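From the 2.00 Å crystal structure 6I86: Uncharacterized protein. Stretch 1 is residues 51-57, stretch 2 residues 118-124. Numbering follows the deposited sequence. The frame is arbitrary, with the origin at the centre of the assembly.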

# COMPACT_ATOMS: atom_id res chain seq x y z
N LEU A 51 4.34 -0.27 9.14
CA LEU A 51 3.84 0.27 7.89
C LEU A 51 4.64 -0.30 6.73
O LEU A 51 5.79 -0.72 6.88
CB LEU A 51 3.86 1.82 7.86
CG LEU A 51 5.11 2.68 7.65
CD1 LEU A 51 5.58 2.73 6.20
CD2 LEU A 51 4.82 4.09 8.13
N VAL A 52 4.00 -0.32 5.56
CA VAL A 52 4.62 -0.71 4.30
C VAL A 52 4.64 0.52 3.40
O VAL A 52 3.66 1.27 3.34
CB VAL A 52 3.87 -1.89 3.64
CG1 VAL A 52 4.29 -2.06 2.18
CG2 VAL A 52 4.12 -3.17 4.42
N LEU A 53 5.76 0.73 2.71
CA LEU A 53 6.01 1.97 1.97
C LEU A 53 6.02 1.67 0.48
O LEU A 53 6.79 0.82 0.01
CB LEU A 53 7.33 2.60 2.42
CG LEU A 53 7.70 4.02 1.99
CD1 LEU A 53 8.58 4.68 3.04
CD2 LEU A 53 8.40 4.03 0.63
N LEU A 54 5.17 2.38 -0.27
CA LEU A 54 5.09 2.27 -1.73
C LEU A 54 5.62 3.57 -2.34
O LEU A 54 4.93 4.59 -2.32
CB LEU A 54 3.66 2.01 -2.18
CG LEU A 54 3.12 0.59 -2.02
CD1 LEU A 54 1.60 0.61 -1.99
CD2 LEU A 54 3.61 -0.26 -3.17
N GLN A 55 6.83 3.51 -2.89
CA GLN A 55 7.45 4.68 -3.51
C GLN A 55 7.04 4.79 -4.97
O GLN A 55 6.96 3.79 -5.69
CB GLN A 55 8.97 4.61 -3.40
CG GLN A 55 9.71 5.73 -4.12
CD GLN A 55 11.01 6.11 -3.44
OE1 GLN A 55 11.09 6.19 -2.22
NE2 GLN A 55 12.04 6.35 -4.24
N VAL A 56 6.76 6.02 -5.40
CA VAL A 56 6.54 6.32 -6.81
C VAL A 56 7.63 7.28 -7.26
O VAL A 56 8.23 7.99 -6.45
CB VAL A 56 5.14 6.91 -7.08
CG1 VAL A 56 4.06 5.95 -6.63
CG2 VAL A 56 4.99 8.26 -6.40
N VAL A 57 7.88 7.28 -8.56
CA VAL A 57 8.97 8.07 -9.12
C VAL A 57 8.55 9.53 -9.28
O VAL A 57 9.33 10.45 -9.02
CB VAL A 57 9.43 7.46 -10.45
CG1 VAL A 57 10.71 8.10 -10.91
CG2 VAL A 57 9.61 5.95 -10.29
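Stretch 2, residues 118-124: RVLREWS

Stretch 2 lies alongside stretch 1 as a nearly parallel strand held at side-chain distance, in a mainly apolar contact with no direct hydrogen bonds across it and a single water bridge. Residues 118-123 are extended, with phi between -139° and -72° and psi between 113° and 144°. The strand begins earlier in the chain. Ser124 follows it at the N-cap position of a helix, and its side chain caps a backbone N just past the stretch.

The strand runs in the same direction as strand 51-55. The N-to-C directions differ by 7°, and the axes approach to 9.2 Å. In register, Val119 lies across from Val52, CA to CA 8.3 Å, and Arg121 across from Leu54, CA to CA 7.9 Å. These separations are too wide for backbone pairing, so side chains fill the space between the strands.

The alternation of the extended chain decides which residues take part. Val119, Arg121 and Trp123 point their CA-to-CB bonds toward stretch 1. Glu122, between the last two, points away. Arg118 and Leu120 are out of reach.

Val119 meets Val52 at the start of the contact. Both valines point toward the other stretch, both have chi1 t, and Val119 CG1 lies 4.0 Å from Val52 CG2. Arg121 comes next. Its chi1 and chi2 are both t, which carries the aliphatic part of the chain out to stretch 1. Arg121 CD is 3.5 Å from Leu54 CD2 and 3.9 Å from Leu53 O. Leu54 leaves its backbone sideways, but its end comes nearer to stretch 2.

The guanidinium of Arg121 reaches stretch 1 through water 1. The water donates a hydrogen bond to Gln55 O at 2.8 Å and accepts a weak one from Arg121 NH1 at 2.9 Å. The bridge thus joins a side chain of stretch 2 to the backbone of stretch 1.

Trp123, with chi1 t and chi2 -94°, ends the contact and loses the largest area to the other stretch. Its indole meets two apolar side chains obliquely: Trp123 CE3 is 3.6 Å from Leu54 CD2, and Trp123 CZ2 is 3.9 Å from Val56 CG1. Gln55 O lies over one face of the ring, 4.4 Å from Trp123 CE2. Leu54 CD2 therefore packs against both Arg121 and Trp123. The two stretches together bury 331 Å².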

# COMPACT_ATOMS: atom_id res chain seq x y z
N ARG A 118 3.18 -11.63 6.29
CA ARG A 118 4.16 -11.40 5.24
C ARG A 118 3.51 -10.59 4.13
O ARG A 118 2.32 -10.72 3.85
CB ARG A 118 4.70 -12.73 4.70
CG ARG A 118 6.22 -12.81 4.72
CD ARG A 118 6.75 -14.20 4.42
NE ARG A 118 6.57 -15.13 5.53
CZ ARG A 118 7.35 -15.17 6.61
NH1 ARG A 118 7.13 -16.05 7.57
NH2 ARG A 118 8.35 -14.30 6.73
N VAL A 119 4.29 -9.70 3.52
CA VAL A 119 3.78 -8.75 2.55
C VAL A 119 4.66 -8.79 1.32
O VAL A 119 5.88 -8.62 1.43
CB VAL A 119 3.71 -7.32 3.12
CG1 VAL A 119 3.32 -6.33 2.03
CG2 VAL A 119 2.74 -7.25 4.28
N LEU A 120 4.06 -9.01 0.16
CA LEU A 120 4.76 -8.91 -1.11
C LEU A 120 4.33 -7.62 -1.79
O LEU A 120 3.15 -7.42 -2.09
CB LEU A 120 4.45 -10.11 -2.00
CG LEU A 120 5.21 -10.13 -3.33
CD1 LEU A 120 6.70 -10.35 -3.07
CD2 LEU A 120 4.66 -11.21 -4.25
N ARG A 121 5.30 -6.73 -2.02
CA ARG A 121 5.08 -5.54 -2.83
C ARG A 121 5.55 -5.83 -4.24
O ARG A 121 6.75 -6.00 -4.48
CB ARG A 121 5.83 -4.33 -2.27
CG ARG A 121 5.82 -3.14 -3.23
CD ARG A 121 6.67 -1.99 -2.73
NE ARG A 121 8.07 -2.11 -3.13
CZ ARG A 121 8.59 -1.52 -4.20
NH1 ARG A 121 7.81 -0.77 -4.98
NH2 ARG A 121 9.87 -1.66 -4.49
N GLU A 122 4.61 -5.87 -5.18
CA GLU A 122 4.90 -5.98 -6.60
C GLU A 122 4.53 -4.66 -7.26
O GLU A 122 3.43 -4.15 -7.06
CB GLU A 122 4.13 -7.13 -7.24
CG GLU A 122 4.51 -8.49 -6.70
CD GLU A 122 3.69 -9.61 -7.30
OE1 GLU A 122 4.24 -10.38 -8.11
OE2 GLU A 122 2.49 -9.71 -6.96
N TRP A 123 5.46 -4.11 -8.04
CA TRP A 123 5.22 -2.81 -8.66
C TRP A 123 5.73 -2.83 -10.10
O TRP A 123 6.77 -3.42 -10.39
CB TRP A 123 5.90 -1.69 -7.88
CG TRP A 123 5.39 -0.34 -8.23
CD1 TRP A 123 5.92 0.52 -9.15
CD2 TRP A 123 4.25 0.32 -7.68
NE1 TRP A 123 5.17 1.67 -9.20
CE2 TRP A 123 4.14 1.57 -8.31
CE3 TRP A 123 3.30 -0.04 -6.71
CZ2 TRP A 123 3.12 2.47 -8.00
CZ3 TRP A 123 2.30 0.85 -6.41
CH2 TRP A 123 2.21 2.09 -7.05
N SER A 124 4.98 -2.18 -10.98
CA SER A 124 5.35 -2.02 -12.38
C SER A 124 5.68 -0.55 -12.61
O SER A 124 4.78 0.30 -12.65
CB SER A 124 4.22 -2.48 -13.30
OG SER A 124 4.54 -2.23 -14.65
O HOH W 1 5.76 1.34 -5.10